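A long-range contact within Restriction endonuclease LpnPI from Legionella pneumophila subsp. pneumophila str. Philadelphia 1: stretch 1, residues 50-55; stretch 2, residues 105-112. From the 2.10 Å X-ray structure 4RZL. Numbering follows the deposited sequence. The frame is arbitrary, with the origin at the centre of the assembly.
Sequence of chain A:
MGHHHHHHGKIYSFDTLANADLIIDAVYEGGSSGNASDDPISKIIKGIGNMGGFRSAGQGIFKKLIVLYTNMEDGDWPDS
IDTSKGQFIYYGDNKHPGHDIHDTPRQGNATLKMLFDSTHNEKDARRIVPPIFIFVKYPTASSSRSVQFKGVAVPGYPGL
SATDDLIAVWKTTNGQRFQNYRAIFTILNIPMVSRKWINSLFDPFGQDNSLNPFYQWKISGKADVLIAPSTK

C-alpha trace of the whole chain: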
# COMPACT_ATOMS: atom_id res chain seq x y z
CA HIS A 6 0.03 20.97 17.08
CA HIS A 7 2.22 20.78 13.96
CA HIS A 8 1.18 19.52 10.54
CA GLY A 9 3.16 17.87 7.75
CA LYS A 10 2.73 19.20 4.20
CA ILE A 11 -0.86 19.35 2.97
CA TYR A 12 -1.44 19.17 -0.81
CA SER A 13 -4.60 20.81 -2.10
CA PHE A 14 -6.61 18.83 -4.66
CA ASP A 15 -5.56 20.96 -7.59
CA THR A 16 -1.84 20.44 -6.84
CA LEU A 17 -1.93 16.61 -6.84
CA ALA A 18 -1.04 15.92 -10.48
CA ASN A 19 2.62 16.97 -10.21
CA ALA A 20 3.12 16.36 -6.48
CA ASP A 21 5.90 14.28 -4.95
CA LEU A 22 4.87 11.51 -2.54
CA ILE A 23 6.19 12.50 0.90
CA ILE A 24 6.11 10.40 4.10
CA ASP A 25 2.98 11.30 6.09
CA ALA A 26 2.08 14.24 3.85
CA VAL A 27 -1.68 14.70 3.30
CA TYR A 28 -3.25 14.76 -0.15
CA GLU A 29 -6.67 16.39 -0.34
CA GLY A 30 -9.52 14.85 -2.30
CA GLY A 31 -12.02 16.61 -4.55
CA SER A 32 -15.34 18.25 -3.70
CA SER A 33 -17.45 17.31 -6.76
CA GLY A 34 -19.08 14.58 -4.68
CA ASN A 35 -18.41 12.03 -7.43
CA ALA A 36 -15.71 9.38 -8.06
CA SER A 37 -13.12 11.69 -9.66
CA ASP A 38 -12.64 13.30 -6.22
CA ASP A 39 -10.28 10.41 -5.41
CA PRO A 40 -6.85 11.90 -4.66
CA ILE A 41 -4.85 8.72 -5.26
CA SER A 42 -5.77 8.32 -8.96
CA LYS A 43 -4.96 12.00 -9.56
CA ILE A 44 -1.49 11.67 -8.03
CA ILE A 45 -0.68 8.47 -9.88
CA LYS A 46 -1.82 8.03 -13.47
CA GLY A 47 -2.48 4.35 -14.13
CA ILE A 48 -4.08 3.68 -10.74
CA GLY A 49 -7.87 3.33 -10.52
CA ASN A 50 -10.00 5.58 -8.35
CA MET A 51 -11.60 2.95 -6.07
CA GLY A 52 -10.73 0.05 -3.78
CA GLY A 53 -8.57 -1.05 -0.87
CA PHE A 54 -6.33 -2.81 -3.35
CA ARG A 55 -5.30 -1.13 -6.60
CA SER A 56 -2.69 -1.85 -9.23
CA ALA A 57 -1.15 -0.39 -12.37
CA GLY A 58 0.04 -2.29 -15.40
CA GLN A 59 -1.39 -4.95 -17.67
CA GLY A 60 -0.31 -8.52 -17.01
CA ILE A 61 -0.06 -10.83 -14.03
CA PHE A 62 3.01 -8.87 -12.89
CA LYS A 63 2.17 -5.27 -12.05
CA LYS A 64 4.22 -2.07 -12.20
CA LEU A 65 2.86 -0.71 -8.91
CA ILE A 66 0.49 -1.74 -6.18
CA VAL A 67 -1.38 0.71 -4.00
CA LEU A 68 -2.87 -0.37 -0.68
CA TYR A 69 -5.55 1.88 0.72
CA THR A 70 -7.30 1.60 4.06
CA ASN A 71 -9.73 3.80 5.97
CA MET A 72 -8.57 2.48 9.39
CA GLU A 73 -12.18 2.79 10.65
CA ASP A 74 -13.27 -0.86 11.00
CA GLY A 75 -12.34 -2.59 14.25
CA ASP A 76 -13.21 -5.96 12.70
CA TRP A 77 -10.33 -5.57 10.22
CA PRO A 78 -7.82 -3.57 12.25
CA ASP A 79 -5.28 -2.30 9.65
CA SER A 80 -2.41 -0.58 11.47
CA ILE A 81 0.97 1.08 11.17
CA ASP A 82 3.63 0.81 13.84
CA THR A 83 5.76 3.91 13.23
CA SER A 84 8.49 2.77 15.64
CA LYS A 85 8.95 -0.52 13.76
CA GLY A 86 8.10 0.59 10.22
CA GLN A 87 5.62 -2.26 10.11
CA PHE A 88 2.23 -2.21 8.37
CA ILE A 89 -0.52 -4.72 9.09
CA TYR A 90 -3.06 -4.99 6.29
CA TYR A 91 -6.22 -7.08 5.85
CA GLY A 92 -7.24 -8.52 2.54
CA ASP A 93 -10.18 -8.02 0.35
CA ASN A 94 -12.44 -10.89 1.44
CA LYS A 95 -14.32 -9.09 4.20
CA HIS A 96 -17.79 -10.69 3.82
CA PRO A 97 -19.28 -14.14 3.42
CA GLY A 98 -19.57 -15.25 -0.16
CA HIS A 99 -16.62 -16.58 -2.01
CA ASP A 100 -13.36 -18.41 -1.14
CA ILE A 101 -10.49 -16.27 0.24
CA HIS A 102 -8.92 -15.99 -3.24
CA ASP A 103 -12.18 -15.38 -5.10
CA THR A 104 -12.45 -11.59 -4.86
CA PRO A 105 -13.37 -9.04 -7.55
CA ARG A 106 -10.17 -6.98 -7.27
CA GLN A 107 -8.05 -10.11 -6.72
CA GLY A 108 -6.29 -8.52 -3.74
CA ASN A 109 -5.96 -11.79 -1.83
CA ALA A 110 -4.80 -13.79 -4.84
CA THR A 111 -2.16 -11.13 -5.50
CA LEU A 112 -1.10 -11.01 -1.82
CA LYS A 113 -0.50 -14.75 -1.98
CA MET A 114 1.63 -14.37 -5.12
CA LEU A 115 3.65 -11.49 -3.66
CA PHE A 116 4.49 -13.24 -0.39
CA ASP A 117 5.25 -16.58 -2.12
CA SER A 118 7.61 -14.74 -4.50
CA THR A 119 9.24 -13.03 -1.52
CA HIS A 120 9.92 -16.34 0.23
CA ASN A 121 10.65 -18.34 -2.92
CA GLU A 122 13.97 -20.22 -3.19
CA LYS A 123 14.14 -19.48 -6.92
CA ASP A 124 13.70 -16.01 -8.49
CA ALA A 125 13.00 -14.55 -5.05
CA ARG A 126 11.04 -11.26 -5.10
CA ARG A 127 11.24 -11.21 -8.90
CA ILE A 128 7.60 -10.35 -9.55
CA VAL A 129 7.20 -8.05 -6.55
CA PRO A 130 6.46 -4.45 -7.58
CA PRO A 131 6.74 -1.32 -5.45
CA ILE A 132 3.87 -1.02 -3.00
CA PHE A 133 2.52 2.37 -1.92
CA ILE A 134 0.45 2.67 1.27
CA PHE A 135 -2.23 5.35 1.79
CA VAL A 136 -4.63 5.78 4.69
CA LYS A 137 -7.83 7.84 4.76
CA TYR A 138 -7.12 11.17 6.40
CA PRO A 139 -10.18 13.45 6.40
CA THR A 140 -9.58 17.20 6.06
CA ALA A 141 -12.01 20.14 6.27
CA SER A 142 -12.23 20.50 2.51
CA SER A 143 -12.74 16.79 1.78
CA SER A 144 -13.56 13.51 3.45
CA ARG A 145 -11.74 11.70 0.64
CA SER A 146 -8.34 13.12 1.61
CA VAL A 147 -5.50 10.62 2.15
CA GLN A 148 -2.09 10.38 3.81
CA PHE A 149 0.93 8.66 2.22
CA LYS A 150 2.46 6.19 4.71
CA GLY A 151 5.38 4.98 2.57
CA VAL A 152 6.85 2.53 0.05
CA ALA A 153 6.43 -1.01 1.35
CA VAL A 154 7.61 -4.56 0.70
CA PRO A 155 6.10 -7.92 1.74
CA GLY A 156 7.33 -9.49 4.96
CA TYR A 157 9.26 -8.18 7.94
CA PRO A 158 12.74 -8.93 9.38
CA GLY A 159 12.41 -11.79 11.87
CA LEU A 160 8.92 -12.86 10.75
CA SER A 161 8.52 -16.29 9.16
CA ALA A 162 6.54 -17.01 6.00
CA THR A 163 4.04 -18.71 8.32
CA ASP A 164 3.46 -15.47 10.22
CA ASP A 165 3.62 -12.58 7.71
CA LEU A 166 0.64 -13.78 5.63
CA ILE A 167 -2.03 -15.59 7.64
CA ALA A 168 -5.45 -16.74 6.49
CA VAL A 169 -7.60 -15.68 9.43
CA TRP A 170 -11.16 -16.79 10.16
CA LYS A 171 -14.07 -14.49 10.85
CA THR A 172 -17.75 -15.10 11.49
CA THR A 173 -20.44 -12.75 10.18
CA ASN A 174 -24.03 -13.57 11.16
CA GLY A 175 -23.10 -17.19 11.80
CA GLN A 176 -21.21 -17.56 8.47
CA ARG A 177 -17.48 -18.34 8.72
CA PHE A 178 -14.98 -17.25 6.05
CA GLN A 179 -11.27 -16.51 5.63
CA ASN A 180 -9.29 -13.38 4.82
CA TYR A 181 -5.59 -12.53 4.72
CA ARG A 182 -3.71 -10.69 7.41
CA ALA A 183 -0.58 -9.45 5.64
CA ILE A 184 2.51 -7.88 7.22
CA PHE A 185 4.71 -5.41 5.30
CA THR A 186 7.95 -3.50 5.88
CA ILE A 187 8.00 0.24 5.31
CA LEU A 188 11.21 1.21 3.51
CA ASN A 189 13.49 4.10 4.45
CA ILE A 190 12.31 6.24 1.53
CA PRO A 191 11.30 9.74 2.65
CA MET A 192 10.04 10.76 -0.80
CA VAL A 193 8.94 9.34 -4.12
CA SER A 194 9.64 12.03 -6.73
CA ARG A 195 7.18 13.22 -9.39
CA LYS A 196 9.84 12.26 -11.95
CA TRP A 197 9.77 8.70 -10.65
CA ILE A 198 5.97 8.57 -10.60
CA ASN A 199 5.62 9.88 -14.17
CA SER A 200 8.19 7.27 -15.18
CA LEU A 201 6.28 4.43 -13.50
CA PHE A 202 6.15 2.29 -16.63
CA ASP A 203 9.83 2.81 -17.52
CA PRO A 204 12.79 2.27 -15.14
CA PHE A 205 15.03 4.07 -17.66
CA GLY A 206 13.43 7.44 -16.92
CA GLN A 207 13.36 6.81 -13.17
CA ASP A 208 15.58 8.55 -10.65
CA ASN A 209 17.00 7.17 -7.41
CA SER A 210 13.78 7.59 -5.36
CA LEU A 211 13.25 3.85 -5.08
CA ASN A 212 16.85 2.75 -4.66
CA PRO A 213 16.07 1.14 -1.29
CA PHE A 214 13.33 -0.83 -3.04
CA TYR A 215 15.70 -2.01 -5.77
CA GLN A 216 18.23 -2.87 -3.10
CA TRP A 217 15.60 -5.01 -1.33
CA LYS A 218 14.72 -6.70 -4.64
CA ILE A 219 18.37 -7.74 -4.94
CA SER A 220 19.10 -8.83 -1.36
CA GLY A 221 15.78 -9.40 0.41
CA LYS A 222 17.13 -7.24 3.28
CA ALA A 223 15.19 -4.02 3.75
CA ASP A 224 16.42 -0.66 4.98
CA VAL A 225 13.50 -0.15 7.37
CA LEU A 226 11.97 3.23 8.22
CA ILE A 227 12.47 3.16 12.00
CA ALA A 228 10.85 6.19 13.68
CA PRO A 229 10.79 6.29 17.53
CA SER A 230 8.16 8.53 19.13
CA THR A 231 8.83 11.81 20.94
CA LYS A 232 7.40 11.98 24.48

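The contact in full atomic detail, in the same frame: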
# COMPACT_ATOMS: atom_id res chain seq x y z
N ASN A 50 -9.57 4.63 -9.36
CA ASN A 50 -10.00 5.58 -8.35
C ASN A 50 -10.83 4.97 -7.22
O ASN A 50 -11.44 5.70 -6.44
CB ASN A 50 -10.77 6.75 -8.99
CG ASN A 50 -12.00 6.31 -9.76
OD1 ASN A 50 -12.54 5.24 -9.53
ND2 ASN A 50 -12.45 7.17 -10.66
N MET A 51 -10.83 3.64 -7.11
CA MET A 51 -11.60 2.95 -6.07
C MET A 51 -10.96 1.64 -5.60
O MET A 51 -10.33 0.94 -6.38
CB MET A 51 -13.02 2.63 -6.57
CG MET A 51 -14.10 3.56 -6.01
N GLY A 52 -11.13 1.34 -4.31
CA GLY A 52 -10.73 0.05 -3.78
C GLY A 52 -9.61 0.08 -2.76
O GLY A 52 -8.76 0.98 -2.78
N GLY A 53 -9.61 -0.91 -1.87
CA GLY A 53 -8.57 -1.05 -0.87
C GLY A 53 -7.29 -1.60 -1.49
O GLY A 53 -6.19 -1.46 -0.94
N PHE A 54 -7.45 -2.23 -2.64
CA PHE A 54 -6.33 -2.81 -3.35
C PHE A 54 -6.36 -2.35 -4.80
O PHE A 54 -7.32 -2.61 -5.51
CB PHE A 54 -6.36 -4.35 -3.26
CG PHE A 54 -5.26 -5.01 -4.04
CD1 PHE A 54 -5.41 -5.29 -5.39
CD2 PHE A 54 -4.06 -5.33 -3.42
CE1 PHE A 54 -4.38 -5.88 -6.11
CE2 PHE A 54 -3.03 -5.93 -4.14
CZ PHE A 54 -3.19 -6.20 -5.48
N ARG A 55 -5.32 -1.64 -5.23
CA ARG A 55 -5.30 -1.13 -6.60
C ARG A 55 -3.95 -1.41 -7.24
O ARG A 55 -2.94 -1.47 -6.55
CB ARG A 55 -5.59 0.37 -6.62
CG ARG A 55 -6.76 0.80 -5.75
CD ARG A 55 -7.07 2.29 -5.91
NE ARG A 55 -7.92 2.80 -4.83
CZ ARG A 55 -8.32 4.07 -4.75
NH1 ARG A 55 -7.98 4.94 -5.68
NH2 ARG A 55 -9.08 4.46 -3.73
N PRO A 105 -13.27 -9.79 -6.29
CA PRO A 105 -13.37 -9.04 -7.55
C PRO A 105 -12.08 -8.32 -7.94
O PRO A 105 -11.69 -8.35 -9.12
CB PRO A 105 -14.49 -8.03 -7.26
CG PRO A 105 -15.32 -8.68 -6.19
CD PRO A 105 -14.31 -9.40 -5.32
N ARG A 106 -11.40 -7.70 -6.98
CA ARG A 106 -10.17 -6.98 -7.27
C ARG A 106 -8.93 -7.88 -7.17
O ARG A 106 -7.81 -7.44 -7.45
CB ARG A 106 -10.02 -5.79 -6.33
CG ARG A 106 -11.13 -4.76 -6.46
CD ARG A 106 -10.87 -3.55 -5.58
NE ARG A 106 -12.03 -2.66 -5.50
CZ ARG A 106 -12.36 -1.75 -6.41
NH1 ARG A 106 -11.60 -1.57 -7.49
NH2 ARG A 106 -13.45 -1.01 -6.23
N GLN A 107 -9.14 -9.13 -6.77
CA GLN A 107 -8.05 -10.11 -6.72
C GLN A 107 -6.92 -9.69 -5.77
O GLN A 107 -5.76 -10.04 -5.99
CB GLN A 107 -7.48 -10.34 -8.12
CG GLN A 107 -8.40 -11.13 -9.05
CD GLN A 107 -8.49 -12.60 -8.67
OE1 GLN A 107 -7.62 -13.40 -9.03
NE2 GLN A 107 -9.54 -12.96 -7.92
N GLY A 108 -7.27 -8.96 -4.71
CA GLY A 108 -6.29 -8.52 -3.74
C GLY A 108 -5.64 -9.71 -3.05
O GLY A 108 -4.42 -9.81 -2.99
N ASN A 109 -6.46 -10.62 -2.55
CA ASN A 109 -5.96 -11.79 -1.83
C ASN A 109 -5.14 -12.71 -2.70
O ASN A 109 -4.08 -13.18 -2.28
CB ASN A 109 -7.12 -12.56 -1.20
CG ASN A 109 -7.58 -11.94 0.09
OD1 ASN A 109 -6.90 -11.08 0.65
ND2 ASN A 109 -8.75 -12.34 0.56
N ALA A 110 -5.59 -12.96 -3.93
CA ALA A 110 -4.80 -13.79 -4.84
C ALA A 110 -3.43 -13.15 -5.10
O ALA A 110 -2.40 -13.82 -5.18
CB ALA A 110 -5.56 -14.00 -6.16
N THR A 111 -3.41 -11.82 -5.21
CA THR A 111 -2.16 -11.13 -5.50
C THR A 111 -1.25 -11.13 -4.26
O THR A 111 -0.03 -11.33 -4.40
CB THR A 111 -2.41 -9.68 -5.96
OG1 THR A 111 -3.27 -9.71 -7.11
CG2 THR A 111 -1.10 -9.00 -6.33
N LEU A 112 -1.84 -10.92 -3.08
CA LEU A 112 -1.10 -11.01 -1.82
C LEU A 112 -0.40 -12.36 -1.74
O LEU A 112 0.78 -12.43 -1.43
CB LEU A 112 -2.00 -10.80 -0.60
CG LEU A 112 -2.48 -9.39 -0.29
CD1 LEU A 112 -3.48 -9.38 0.87
CD2 LEU A 112 -1.33 -8.49 0.05
O HOH W 1 -9.06 -2.26 -7.90

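Stretch 1 is a loop that runs into a strand at F54 and R55. Stretch 2 begins as a loop and enters a helix at G108. Q107 is the N-cap residue, right before that helix. The two backbones come close where the strand begins and the helix begins: the CA of F54 lies 5.7 Å from the CA of G108. The contact is modest, burying 314 Å² in total. No direct hydrogen bond crosses it among the atoms modelled.

Each stretch is braced internally. In the first, NE of R55 donates to O of G52 at 2.9 Å, with a straight N-H...O angle. This ties the strand residue back to the loop, while the CA-to-CB bond of R55 points away from stretch 2. In the second, O of Q107 accepts twice in the first helical turn, from N of T111 at 3.0 Å and from OG1 of T111 at 2.8 Å. N of L112 continues the pattern, donating to O of G108 at 2.8 Å.

F54 is the main hydrophobic element. It is buried, its CA-to-CB bond points toward stretch 2, and chi1 is t. One face of its ring lies against the backbone of G108. The CA of G108 sits 3.7 Å from the centroid of the F54 ring and only 13° off the ring normal, a CH-pi contact. The absence of a side chain on G108 suits this closeness, since an ideal CB there would come to 3.3 Å from CB of F54, which is tight. Further along, CZ of F54 meets CG2 of T111 at 3.6 Å. This is a nonpolar contact, with the methyl placed obliquely to the ring.

R106 reaches across with an extended chain, chi2 and chi3 both t. Its guanidinium presents one face to CA of G52 and O of M51. CA of G52 is 3.5 Å from NE of R106. NH1 of R106 is 3.0 Å from O of M51, but the angle is too poor for a hydrogen bond. An ideal CB on G52 would clash with NE of R106 at 2.6 Å. The G52 backbone angles also call for glycine in their own right. CB of M51 lies 3.7 Å from NH2 of R106; SD and CE of M51 are not modelled.

A water supplies the polar link. It accepts from NH1 of R106 at 2.7 Å and donates to O of F54 at 3.0 Å, bridging the arginine to the strand backbone.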